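Local coordinates for protein NADP-dependent alcohol dehydrogenase (PDB 2OUI) that catalyses the NADP-dependent interconversion of alcohols and carbonyl compounds as a tetrameric, zinc-binding dehydrogenase, at residues 138-143 against 307-312; 145-150 against 314-319; 151-156 against 299-304; 175-180 against 343-348; 348-351 against 355-358. The protein carries 1 engineered substitution. All coordinates share one frame; numbering follows the deposited sequence. Where two conformers were deposited one is given.

Overall arrangement
From the N terminus, segments 138-143, 145-150, 151-156 and 175-180 come first, each pairing with one more than 140 residues downstream. Interaction 3 closes first, setting helix 148-161 against helix 298-310; its loop lies within those of interactions 1 and 2. Interaction 1 then sets the loop before helix 142-145 against the end of helix 298-310, and interaction 2, crossing it, the start of helix 148-161 against the loop before strand 320-325. Interaction 4 crosses all three and ties the probable nucleotide-binding fold, at helix 177-188, to strand 346-350 of the catalytic part. Interaction 5 lies in series after interactions 1 to 3 and begins on the segment where interaction 4 ends, sharing Val348.

Interaction 1. Residues 138-143 against 307-312; sequences RDIKPE and SLISTG
This is a mixed polar and apolar contact in which Asp139 and Ile140, on the loop leading into helix 142-145, meet Ser310 and Ile309 in the last turn of helix 298-310. The closest pair of alpha carbons, Asp139 CA and Ser310 CA, is 6.3 Å apart, near enough for short side chains to bridge. The polar half is one hydrogen bond: Ser310 OG donates to Asp139 OD1 at 2.9 Å, arriving on the syn side, 16° out of the carboxylate plane. Asp139 CG sits between its backbone N and carbonyl carbon (chi1 68°), which turns the carboxylate onto the serine; the other oxygen, OD2, lies 3.3 Å from Ser310 CB. A carboxylate beside the C-terminal end of a helix is not favoured by the helix dipole, and the serine hydroxyl probably offsets part of that cost.

Beneath the polar pair, the apolar half is buried on the Ile140 side. Ile140 CD1 reaches Ile309 CB at 3.7 Å and lies 3.5 Å from Ser310 OG, and the two isoleucine side chains cross at about a right angle. The helix itself ends in a Schellman motif, with Gly312 at positive phi and its N bonded to Ile309 O at 3.0 Å. Among the neighbours, Ile309 also packs on Leu148 of helix 148-161, Ser310 on Pro137, and Glu143 on strands 320-325 and 346-350, while Leu308 and Thr311 touch Gly190 and Gly192 of a neighbouring subunit.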
# COMPACT_ATOMS: atom_id res chain seq x y z
N ARG A 138 -5.81 -21.40 -26.31
CA ARG A 138 -5.93 -21.81 -27.71
C ARG A 138 -5.83 -20.63 -28.70
O ARG A 138 -5.46 -20.83 -29.86
CB ARG A 138 -7.20 -22.64 -27.92
CG ARG A 138 -7.16 -24.03 -27.25
CD ARG A 138 -8.37 -24.93 -27.62
NE ARG A 138 -8.61 -25.97 -26.59
CZ ARG A 138 -8.30 -27.26 -26.72
NH1 ARG A 138 -7.75 -27.73 -27.83
NH2 ARG A 138 -8.56 -28.11 -25.72
N ASP A 139 -6.12 -19.41 -28.24
CA ASP A 139 -6.12 -18.23 -29.11
C ASP A 139 -4.80 -17.42 -29.07
O ASP A 139 -4.75 -16.26 -29.54
CB ASP A 139 -7.34 -17.33 -28.80
CG ASP A 139 -7.26 -16.67 -27.41
OD1 ASP A 139 -6.47 -17.10 -26.53
OD2 ASP A 139 -8.01 -15.70 -27.20
N ILE A 140 -3.73 -18.01 -28.51
CA ILE A 140 -2.43 -17.34 -28.50
C ILE A 140 -1.39 -18.19 -29.24
O ILE A 140 -1.22 -19.37 -28.94
CB ILE A 140 -1.92 -17.01 -27.07
CG1 ILE A 140 -2.97 -16.20 -26.29
CG2 ILE A 140 -0.60 -16.23 -27.15
CD1 ILE A 140 -2.52 -15.72 -24.91
N LYS A 141 -0.69 -17.58 -30.20
CA LYS A 141 0.35 -18.29 -30.94
C LYS A 141 1.53 -18.58 -30.02
O LYS A 141 1.92 -17.72 -29.21
CB LYS A 141 0.81 -17.47 -32.15
CG LYS A 141 -0.29 -17.33 -33.20
CD LYS A 141 -0.24 -15.98 -33.87
CE LYS A 141 0.46 -16.05 -35.21
NZ LYS A 141 0.15 -14.80 -35.95
N PRO A 142 2.12 -19.77 -30.13
CA PRO A 142 3.29 -20.03 -29.28
C PRO A 142 4.33 -18.90 -29.29
O PRO A 142 4.86 -18.54 -28.24
CB PRO A 142 3.86 -21.33 -29.85
CG PRO A 142 2.68 -22.01 -30.51
CD PRO A 142 1.76 -20.92 -30.99
N GLU A 143 4.60 -18.33 -30.46
CA GLU A 143 5.63 -17.31 -30.60
C GLU A 143 5.24 -16.03 -29.86
O GLU A 143 6.08 -15.39 -29.22
CB GLU A 143 5.91 -17.01 -32.07
CG GLU A 143 6.45 -18.21 -32.83
CD GLU A 143 5.37 -19.06 -33.55
OE1 GLU A 143 4.20 -19.10 -33.10
OE2 GLU A 143 5.72 -19.71 -34.57
N SER A 307 -4.15 -13.13 -20.40
CA SER A 307 -5.52 -12.68 -20.63
C SER A 307 -5.53 -11.34 -21.38
O SER A 307 -6.47 -11.04 -22.08
CB SER A 307 -6.32 -12.59 -19.33
OG SER A 307 -5.93 -11.45 -18.61
N LEU A 308 -4.46 -10.54 -21.23
CA LEU A 308 -4.37 -9.29 -22.00
C LEU A 308 -4.20 -9.56 -23.49
O LEU A 308 -4.68 -8.79 -24.32
CB LEU A 308 -3.20 -8.42 -21.53
CG LEU A 308 -3.41 -7.86 -20.11
CD1 LEU A 308 -2.22 -7.02 -19.64
CD2 LEU A 308 -4.68 -7.02 -20.09
N ILE A 309 -3.50 -10.65 -23.83
CA ILE A 309 -3.35 -11.04 -25.23
C ILE A 309 -4.68 -11.59 -25.76
O ILE A 309 -5.15 -11.16 -26.81
CB ILE A 309 -2.21 -12.06 -25.45
CG1 ILE A 309 -0.86 -11.48 -24.98
CG2 ILE A 309 -2.11 -12.44 -26.93
CD1 ILE A 309 0.32 -12.46 -25.17
N SER A 310 -5.30 -12.47 -25.00
CA SER A 310 -6.55 -13.14 -25.42
C SER A 310 -7.71 -12.19 -25.61
O SER A 310 -8.56 -12.44 -26.45
CB SER A 310 -6.94 -14.21 -24.40
OG SER A 310 -6.00 -15.26 -24.40
N THR A 311 -7.74 -11.11 -24.83
CA THR A 311 -8.80 -10.12 -24.95
C THR A 311 -8.49 -9.02 -25.98
O THR A 311 -9.30 -8.11 -26.17
CB THR A 311 -9.10 -9.41 -23.58
OG1 THR A 311 -7.89 -8.86 -23.06
CG2 THR A 311 -9.66 -10.41 -22.54
N GLY A 312 -7.33 -9.09 -26.64
CA GLY A 312 -6.99 -8.16 -27.72
C GLY A 312 -6.43 -6.84 -27.23
O GLY A 312 -6.40 -5.84 -27.96

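Interaction 2. Residues 145-150 against 314-319; sequences AVMLSD and LDTSKL. With ZN (zinc ion), chain E.
Met147 carries the apolar interactions, meeting Thr316 with its first carbons and Leu319 with its sulfur. Met147 CB lies 3.8 Å from Thr316 CB, and the alpha carbons of these residues, Met147 CA and Thr316 CA, come within 6.5 Å. Bends at its second and third torsions (chi2 -63°, chi3 101°) carry the thioether past Leu319, placing Met147 SD 3.9 Å from Leu319 CD1; the two side chains run by each other in opposite directions. The methionine also touches Lys346 and Val348 of strand 346-350.

The hydrogen bonds stay within a segment or go to residues outside both. The type I turn from Ala145 to Leu148 is closed by Leu148 N to Ala145 O at 2.9 Å. Asp315 forms an Asx turn: its OD1 takes Ser317 N at 2.9 Å from above the carboxylate plane and Ser317 OG at 2.6 Å on the syn lone pair. Thr316 OG1 is hydrogen-bonded to Asp144 O.

Asp150 OD2 binds the zinc ion at 1.9 Å, joining Cys37 and His59 in the site.

Three buried residues thus meet mainly through carbon and sulfur, with no hydrogen bond between the two segments, while the threonine hydroxyl is satisfied by a carbonyl next to the segment. The contact therefore rests on van der Waals fit, and it packs the chain just ahead of the zinc ligand against the turn that leads into strand 320-325.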
# COMPACT_ATOMS: atom_id res chain seq x y z
N ALA A 145 3.16 -16.08 -27.25
CA ALA A 145 3.10 -16.45 -25.84
C ALA A 145 4.47 -16.50 -25.17
O ALA A 145 4.57 -16.29 -23.95
CB ALA A 145 2.38 -17.78 -25.67
N VAL A 146 5.53 -16.82 -25.93
CA VAL A 146 6.87 -16.93 -25.34
C VAL A 146 7.38 -15.57 -24.83
O VAL A 146 8.28 -15.50 -23.96
CB VAL A 146 7.90 -17.63 -26.27
CG1 VAL A 146 8.30 -16.73 -27.43
CG2 VAL A 146 9.10 -18.09 -25.45
N MET A 147 6.79 -14.50 -25.35
CA MET A 147 7.10 -13.14 -24.86
C MET A 147 6.57 -12.89 -23.45
O MET A 147 7.05 -11.99 -22.77
CB MET A 147 6.53 -12.08 -25.80
CG MET A 147 7.06 -12.15 -27.24
SD MET A 147 8.83 -11.87 -27.39
CE MET A 147 9.47 -13.52 -27.58
N LEU A 148 5.58 -13.68 -23.03
CA LEU A 148 5.05 -13.62 -21.65
C LEU A 148 6.04 -14.06 -20.57
O LEU A 148 6.01 -13.55 -19.47
CB LEU A 148 3.75 -14.44 -21.53
CG LEU A 148 2.54 -13.97 -22.34
CD1 LEU A 148 1.45 -15.03 -22.39
CD2 LEU A 148 2.00 -12.62 -21.79
N SER A 149 6.94 -15.00 -20.89
CA SER A 149 7.77 -15.69 -19.91
C SER A 149 8.67 -14.74 -19.14
O SER A 149 8.88 -14.94 -17.94
CB SER A 149 8.70 -16.68 -20.65
OG SER A 149 7.92 -17.63 -21.35
N ASP A 150 9.14 -13.71 -19.84
CA ASP A 150 10.17 -12.81 -19.34
C ASP A 150 9.89 -11.39 -19.84
O ASP A 150 9.83 -10.47 -19.03
CB ASP A 150 11.55 -13.32 -19.79
CG ASP A 150 12.73 -12.59 -19.14
OD1 ASP A 150 12.53 -11.77 -18.21
OD2 ASP A 150 13.87 -12.85 -19.61
N LEU A 314 -3.27 -6.56 -25.70
CA LEU A 314 -1.81 -6.55 -25.76
C LEU A 314 -1.34 -7.37 -26.96
O LEU A 314 -1.74 -8.51 -27.09
CB LEU A 314 -1.19 -7.14 -24.49
CG LEU A 314 0.34 -7.23 -24.43
CD1 LEU A 314 1.00 -5.83 -24.47
CD2 LEU A 314 0.81 -7.98 -23.17
N ASP A 315 -0.51 -6.77 -27.81
CA ASP A 315 0.01 -7.43 -28.99
C ASP A 315 1.52 -7.57 -28.84
O ASP A 315 2.25 -6.58 -28.94
CB ASP A 315 -0.37 -6.64 -30.25
CG ASP A 315 0.28 -7.18 -31.52
OD1 ASP A 315 0.82 -8.30 -31.50
OD2 ASP A 315 0.26 -6.46 -32.54
N THR A 316 1.97 -8.79 -28.56
CA THR A 316 3.40 -9.03 -28.33
C THR A 316 4.13 -9.38 -29.63
O THR A 316 5.35 -9.54 -29.63
CB THR A 316 3.63 -10.19 -27.33
OG1 THR A 316 3.06 -11.39 -27.85
CG2 THR A 316 3.01 -9.90 -25.99
N SER A 317 3.38 -9.54 -30.72
CA SER A 317 4.01 -9.91 -32.00
C SER A 317 4.96 -8.83 -32.51
O SER A 317 5.92 -9.15 -33.21
CB SER A 317 2.96 -10.25 -33.07
OG SER A 317 2.30 -9.07 -33.52
N LYS A 318 4.71 -7.56 -32.16
CA LYS A 318 5.57 -6.44 -32.59
C LYS A 318 7.00 -6.57 -32.07
O LYS A 318 7.90 -5.89 -32.55
CB LYS A 318 5.03 -5.11 -32.10
CG LYS A 318 3.70 -4.67 -32.69
CD LYS A 318 3.31 -3.35 -31.98
CE LYS A 318 1.83 -3.23 -31.68
NZ LYS A 318 1.10 -2.97 -32.95
N LEU A 319 7.21 -7.41 -31.05
CA LEU A 319 8.53 -7.63 -30.47
C LEU A 319 9.38 -8.56 -31.32
O LEU A 319 10.59 -8.58 -31.18
CB LEU A 319 8.42 -8.24 -29.07
CG LEU A 319 7.74 -7.41 -27.98
CD1 LEU A 319 7.62 -8.20 -26.67
CD2 LEU A 319 8.53 -6.12 -27.76
ZN ZN E . 15.73 -12.82 -19.47

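Interaction 3. Residues 151-156 against 299-304; sequences MVTTGF and RVRMEK
Arg301 lays one edge of its guanidinium along Thr153, in a near-perpendicular crossing of helices 148-161 and 298-310 of a zinc-dependent alcohol dehydrogenase fold: the axes of 151-156 and 299-304 cross at 93° with a closest approach of 10.6 Å. Helix 148-161 carries the zinc ligand Asp150 in its first turn. Arg301 NE donates to Thr153 OG1 at 2.9 Å, nearly straight at 167°. Its NH2 goes to Thr153 O at 3.1 Å, on a lone pair in the carbonyl plane. This side-on grip uses one nitrogen for each oxygen, and both acceptors lie close to the guanidinium plane, which fixes the rotation of the group. Thr153 OG1 stands opposite its own backbone N (chi1 -180°), on the carbonyl side, which allows one arginine to reach both oxygens.

Second-shell partners tighten the arrangement. Thr153 OG1 is also hydrogen-bonded to Thr295 OG1, and Arg301 NH1 forms a salt bridge with Glu160, so the arginine bridges about two turns of helix 148-161. Looser van der Waals contacts flank the grip: Phe156 CB lies 4.0 Å from Arg301 NH2, and Met302, bent at its second and third torsions, sets its terminal CE 4.0 Å from Thr153 CG2.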
# COMPACT_ATOMS: atom_id res chain seq x y z
N MET A 151 9.66 -11.19 -21.14
CA MET A 151 9.60 -9.80 -21.65
C MET A 151 8.40 -9.02 -21.12
O MET A 151 8.56 -7.94 -20.55
CB MET A 151 9.65 -9.73 -23.17
CG MET A 151 10.92 -10.37 -23.79
SD MET A 151 12.44 -9.52 -23.31
CE MET A 151 13.01 -10.43 -21.87
N VAL A 152 7.21 -9.57 -21.28
CA VAL A 152 6.00 -8.88 -20.79
C VAL A 152 6.03 -8.76 -19.27
O VAL A 152 5.80 -7.66 -18.74
CB VAL A 152 4.75 -9.59 -21.19
CG1 VAL A 152 3.55 -8.86 -20.58
CG2 VAL A 152 4.65 -9.65 -22.73
N THR A 153 6.31 -9.86 -18.57
CA THR A 153 6.29 -9.85 -17.11
C THR A 153 7.33 -8.93 -16.49
O THR A 153 7.02 -8.18 -15.56
CB THR A 153 6.29 -11.27 -16.49
OG1 THR A 153 6.27 -11.13 -15.06
CG2 THR A 153 7.53 -12.07 -16.93
N THR A 154 8.55 -8.92 -17.03
CA THR A 154 9.60 -8.04 -16.50
C THR A 154 9.30 -6.58 -16.85
O THR A 154 9.42 -5.71 -15.99
CB THR A 154 10.97 -8.45 -17.03
OG1 THR A 154 11.19 -9.83 -16.66
CG2 THR A 154 12.07 -7.58 -16.41
N GLY A 155 8.93 -6.33 -18.10
CA GLY A 155 8.57 -4.98 -18.53
C GLY A 155 7.43 -4.41 -17.70
O GLY A 155 7.55 -3.29 -17.16
N PHE A 156 6.35 -5.17 -17.55
CA PHE A 156 5.24 -4.75 -16.69
C PHE A 156 5.69 -4.58 -15.25
O PHE A 156 5.21 -3.66 -14.58
CB PHE A 156 4.06 -5.73 -16.73
CG PHE A 156 3.21 -5.61 -17.98
CD1 PHE A 156 3.75 -5.13 -19.17
CD2 PHE A 156 1.87 -5.99 -17.95
CE1 PHE A 156 2.97 -5.04 -20.34
CE2 PHE A 156 1.08 -5.90 -19.12
CZ PHE A 156 1.64 -5.41 -20.30
N ARG A 299 2.36 -19.54 -12.34
CA ARG A 299 1.34 -19.69 -13.36
C ARG A 299 0.35 -18.55 -13.28
O ARG A 299 -0.18 -18.13 -14.29
CB ARG A 299 0.66 -21.05 -13.27
CG ARG A 299 -0.60 -21.06 -12.50
CD ARG A 299 -1.29 -22.42 -12.63
NE ARG A 299 -1.91 -22.77 -11.37
CZ ARG A 299 -3.12 -22.39 -11.01
NH1 ARG A 299 -3.87 -21.65 -11.82
NH2 ARG A 299 -3.60 -22.76 -9.83
N VAL A 300 0.10 -18.03 -12.08
CA VAL A 300 -0.91 -16.98 -11.98
C VAL A 300 -0.47 -15.75 -12.79
O VAL A 300 -1.26 -15.19 -13.56
CB VAL A 300 -1.29 -16.69 -10.51
CG1 VAL A 300 -2.11 -15.39 -10.40
CG2 VAL A 300 -2.09 -17.88 -9.95
N ARG A 301 0.78 -15.32 -12.61
CA ARG A 301 1.36 -14.21 -13.35
C ARG A 301 1.19 -14.42 -14.87
O ARG A 301 0.78 -13.52 -15.59
CB ARG A 301 2.85 -14.07 -12.98
CG ARG A 301 3.60 -12.90 -13.65
CD ARG A 301 3.05 -11.55 -13.17
NE ARG A 301 3.89 -10.43 -13.63
CZ ARG A 301 3.73 -9.17 -13.27
NH1 ARG A 301 2.75 -8.80 -12.42
NH2 ARG A 301 4.56 -8.26 -13.73
N MET A 302 1.51 -15.63 -15.34
CA MET A 302 1.35 -15.94 -16.77
C MET A 302 -0.10 -15.88 -17.21
O MET A 302 -0.38 -15.37 -18.29
CB MET A 302 1.93 -17.32 -17.09
CG MET A 302 3.44 -17.43 -16.87
SD MET A 302 4.46 -16.33 -17.90
CE MET A 302 4.81 -14.95 -16.75
N GLU A 303 -1.01 -16.42 -16.40
CA GLU A 303 -2.43 -16.46 -16.78
C GLU A 303 -3.03 -15.05 -16.89
O GLU A 303 -3.80 -14.78 -17.82
CB GLU A 303 -3.23 -17.28 -15.78
CG GLU A 303 -2.87 -18.75 -15.74
CD GLU A 303 -3.57 -19.49 -14.60
OE1 GLU A 303 -4.27 -18.85 -13.78
OE2 GLU A 303 -3.42 -20.74 -14.55
N LYS A 304 -2.67 -14.18 -15.93
CA LYS A 304 -3.12 -12.77 -15.89
C LYS A 304 -2.66 -12.04 -17.14
O LYS A 304 -3.46 -11.40 -17.82
CB LYS A 304 -2.54 -12.01 -14.69
CG LYS A 304 -2.81 -12.63 -13.33
CD LYS A 304 -4.23 -12.54 -12.97
CE LYS A 304 -4.47 -11.31 -12.15
NZ LYS A 304 -5.82 -11.53 -11.58

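Interaction 4. Residues 175-180 against 343-348; sequences IGPVGL and DLIKPV. With NO3 (nitrate ion), chain F; EDO (1,2-ethanediol), chain J.
Pro177 and Ile345 bring the backbones closest, their CA atoms 5.7 Å apart, where the first turn of helix 177-188 faces the chain entering strand 346-350. Gly176 is the N-cap of that helix, and Leu180 N bonds back to Gly176 O at 2.9 Å. Gly174, Gly176 and Gly179 fit the GxGxxG pattern that follows the first strand of a Rossmann fold, so this is probably the dinucleotide-binding turn.

Ile345 supplies the apolar surface through its CG2 methyl, which lies 3.8 Å from Pro177 CB and 4.0 Å from Leu180 CD1; the isoleucine and leucine side chains cross roughly perpendicularly. The edge of the proline ring also reaches the backbone, with Pro177 CG 3.7 Å from Ile345 O. Alongside, Lys346 passes its CD 4.0 Å from Pro177 CG, then extends (chi3 176°) to place its ammonium in a salt bridge with Glu60 and a hydrogen bond to Pro36 O.

A nitrate ion, probably from the crystallisation liquor, takes Val178 N on its O2 at 2.8 Å (162°) and is also hydrogen-bonded to Thr38 OG1. An anion held at a helix N terminus is consistent with a site suited to cofactor phosphate, while the apolar seam beside it joins this turn to the catalytic part.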
# COMPACT_ATOMS: atom_id res chain seq x y z
N ILE A 175 14.81 1.02 -24.22
CA ILE A 175 13.69 0.53 -25.02
C ILE A 175 14.04 -0.74 -25.82
O ILE A 175 13.69 -0.83 -26.98
CB ILE A 175 13.17 1.65 -25.96
CG1 ILE A 175 12.85 2.93 -25.18
CG2 ILE A 175 11.92 1.23 -26.70
CD1 ILE A 175 11.75 2.75 -24.14
N GLY A 176 14.75 -1.69 -25.22
CA GLY A 176 14.83 -3.01 -25.82
C GLY A 176 13.47 -3.67 -25.63
O GLY A 176 12.51 -3.01 -25.24
N PRO A 177 13.37 -4.97 -25.87
CA PRO A 177 12.08 -5.64 -25.69
C PRO A 177 11.49 -5.47 -24.28
O PRO A 177 10.27 -5.36 -24.15
CB PRO A 177 12.38 -7.12 -25.99
CG PRO A 177 13.88 -7.22 -25.93
CD PRO A 177 14.41 -5.90 -26.37
N VAL A 178 12.31 -5.47 -23.24
CA VAL A 178 11.79 -5.27 -21.87
C VAL A 178 11.25 -3.86 -21.72
O VAL A 178 10.14 -3.69 -21.23
CB VAL A 178 12.84 -5.55 -20.76
CG1 VAL A 178 12.30 -5.17 -19.31
CG2 VAL A 178 13.21 -7.02 -20.78
N GLY A 179 12.03 -2.87 -22.15
CA GLY A 179 11.57 -1.46 -22.07
C GLY A 179 10.29 -1.19 -22.85
O GLY A 179 9.46 -0.37 -22.44
N LEU A 180 10.17 -1.80 -24.02
CA LEU A 180 8.95 -1.66 -24.82
C LEU A 180 7.77 -2.18 -24.03
O LEU A 180 6.66 -1.61 -24.09
CB LEU A 180 9.09 -2.41 -26.16
CG LEU A 180 10.05 -1.82 -27.20
CD1 LEU A 180 10.18 -2.75 -28.42
CD2 LEU A 180 9.54 -0.48 -27.64
N ASP A 343 18.28 -4.15 -36.78
CA ASP A 343 17.10 -4.93 -37.09
C ASP A 343 16.41 -5.57 -35.87
O ASP A 343 15.24 -5.96 -35.95
CB ASP A 343 17.62 -6.07 -37.99
CG ASP A 343 16.58 -6.60 -38.98
OD1 ASP A 343 15.40 -6.79 -38.59
OD2 ASP A 343 16.97 -6.85 -40.14
N LEU A 344 17.13 -5.67 -34.76
CA LEU A 344 16.77 -6.59 -33.68
C LEU A 344 15.90 -5.98 -32.59
O LEU A 344 16.15 -4.87 -32.13
CB LEU A 344 18.05 -7.16 -33.02
CG LEU A 344 17.87 -8.06 -31.77
CD1 LEU A 344 17.44 -9.43 -32.21
CD2 LEU A 344 19.14 -8.16 -30.96
N ILE A 345 14.86 -6.73 -32.21
CA ILE A 345 14.21 -6.57 -30.91
C ILE A 345 14.30 -7.95 -30.23
O ILE A 345 15.10 -8.14 -29.33
CB ILE A 345 12.73 -6.06 -31.02
CG1 ILE A 345 12.71 -4.68 -31.72
CG2 ILE A 345 12.08 -6.01 -29.61
CD1 ILE A 345 11.32 -4.13 -32.01
N LYS A 346 13.55 -8.93 -30.73
CA LYS A 346 13.55 -10.25 -30.08
C LYS A 346 13.44 -11.36 -31.14
O LYS A 346 12.56 -11.31 -31.98
CB LYS A 346 12.37 -10.29 -29.10
CG LYS A 346 12.42 -11.36 -28.08
CD LYS A 346 13.40 -11.08 -26.97
CE LYS A 346 13.26 -12.20 -25.96
NZ LYS A 346 14.18 -12.05 -24.80
N PRO A 347 14.38 -12.33 -31.13
CA PRO A 347 14.22 -13.51 -31.98
C PRO A 347 13.40 -14.59 -31.28
O PRO A 347 13.32 -14.64 -30.04
CB PRO A 347 15.66 -14.02 -32.16
CG PRO A 347 16.55 -13.09 -31.33
CD PRO A 347 15.64 -12.38 -30.37
N VAL A 348 12.76 -15.43 -32.08
CA VAL A 348 12.08 -16.60 -31.56
C VAL A 348 12.43 -17.81 -32.40
O VAL A 348 12.66 -17.71 -33.60
CB VAL A 348 10.53 -16.48 -31.49
CG1 VAL A 348 10.12 -15.56 -30.38
CG2 VAL A 348 9.94 -16.03 -32.82
N NO3 F . 16.41 -6.02 -23.05
O1 NO3 F . 16.74 -7.29 -23.55
O2 NO3 F . 15.13 -5.53 -23.20
O3 NO3 F . 17.37 -5.23 -22.41
C1 EDO J . 17.21 1.03 -27.99
O1 EDO J . 17.97 2.24 -28.03
C2 EDO J . 17.24 0.48 -26.57
O2 EDO J . 17.31 1.57 -25.64

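Interaction 5. Residues 348-351 against 355-358; sequences VVRI and DEDT
Arg350 has CG opposite its backbone N (chi1 -168°) and then bends at the second torsion (chi2 69°), swinging its guanidinium to meet Glu356, whose own chain is extended beyond CG and comes from the opposite direction. The result is an end-on salt bridge at the C-terminal end of strand 346-350, which pairs antiparallel with 27-34 and parallel with 320-325 in the mixed sheet of the catalytic part. The backbones themselves stay well apart: the nearest alpha carbons, Ile351 CA and Glu356 CA, are separated by 9.6 Å, so the arginine and glutamate side chains close the loop.

Arg350 also interacts beyond this pair. Its NH1 is hydrogen-bonded to Leu32 O on strand 27-34, and its NE has a long, weak ion pair with Glu143. Glu356 is buried and packs on Leu32, while its backbone O takes Gln64 NE2; the arginine charge would be expected to favour the ionised form of this carboxylate. The tail is thereby drawn against strand 27-34.

Both terminal nitrogens of Arg350, NH1 and NH2, converge on Glu356 OE2, with guanidinium and carboxylate planes 68° apart. Arg350 NH2 bonds to Glu356 OE2 at 2.9 Å on its syn lone pair, and Arg350 NH1 reaches that same OE2 at 3.2 Å from above the carboxylate plane.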
# COMPACT_ATOMS: atom_id res chain seq x y z
N VAL A 348 12.76 -15.43 -32.08
CA VAL A 348 12.08 -16.60 -31.56
C VAL A 348 12.43 -17.81 -32.40
O VAL A 348 12.66 -17.71 -33.60
CB VAL A 348 10.53 -16.48 -31.49
CG1 VAL A 348 10.12 -15.56 -30.38
CG2 VAL A 348 9.94 -16.03 -32.82
N VAL A 349 12.50 -18.96 -31.74
CA VAL A 349 12.81 -20.20 -32.41
C VAL A 349 11.62 -21.13 -32.20
O VAL A 349 11.19 -21.32 -31.09
CB VAL A 349 14.06 -20.86 -31.78
CG1 VAL A 349 14.35 -22.21 -32.44
CG2 VAL A 349 15.27 -19.93 -31.91
N ARG A 350 11.13 -21.72 -33.29
CA ARG A 350 10.03 -22.66 -33.22
C ARG A 350 10.59 -24.07 -33.40
O ARG A 350 11.45 -24.30 -34.26
CB ARG A 350 8.98 -22.32 -34.29
CG ARG A 350 7.63 -23.05 -34.17
CD ARG A 350 6.75 -22.61 -32.94
NE ARG A 350 5.39 -23.16 -33.07
CZ ARG A 350 5.05 -24.43 -32.85
NH1 ARG A 350 5.95 -25.34 -32.44
NH2 ARG A 350 3.79 -24.82 -33.03
N ILE A 351 10.13 -25.00 -32.57
CA ILE A 351 10.56 -26.40 -32.62
C ILE A 351 9.32 -27.29 -32.80
O ILE A 351 8.33 -27.14 -32.09
CB ILE A 351 11.31 -26.85 -31.33
CG1 ILE A 351 12.53 -25.96 -31.03
CG2 ILE A 351 11.76 -28.30 -31.45
CD1 ILE A 351 12.22 -24.78 -30.16
N ASP A 355 4.66 -35.88 -33.09
CA ASP A 355 3.51 -36.13 -32.24
C ASP A 355 3.11 -34.88 -31.44
O ASP A 355 2.50 -34.99 -30.38
CB ASP A 355 3.79 -37.31 -31.31
CG ASP A 355 5.07 -37.13 -30.48
OD1 ASP A 355 5.80 -36.12 -30.63
OD2 ASP A 355 5.35 -38.03 -29.65
N GLU A 356 3.44 -33.70 -31.98
CA GLU A 356 3.14 -32.43 -31.32
C GLU A 356 1.65 -32.30 -31.02
O GLU A 356 1.26 -31.73 -29.99
CB GLU A 356 3.61 -31.27 -32.20
CG GLU A 356 3.51 -29.90 -31.58
CD GLU A 356 4.01 -28.82 -32.52
OE1 GLU A 356 4.70 -29.16 -33.52
OE2 GLU A 356 3.72 -27.64 -32.27
N ASP A 357 0.82 -32.82 -31.92
CA ASP A 357 -0.63 -32.70 -31.76
C ASP A 357 -1.29 -33.98 -31.23
O ASP A 357 -2.48 -33.99 -30.94
CB ASP A 357 -1.30 -32.22 -33.06
CG ASP A 357 -0.93 -30.77 -33.43
OD1 ASP A 357 -0.56 -29.94 -32.54
OD2 ASP A 357 -1.01 -30.44 -34.63
N THR A 358 -0.50 -35.05 -31.08
CA THR A 358 -1.03 -36.33 -30.60
C THR A 358 -0.51 -36.81 -29.22
O THR A 358 -1.13 -37.66 -28.58
CB THR A 358 -0.87 -37.45 -31.65
OG1 THR A 358 0.52 -37.58 -32.01
CG2 THR A 358 -1.67 -37.11 -32.89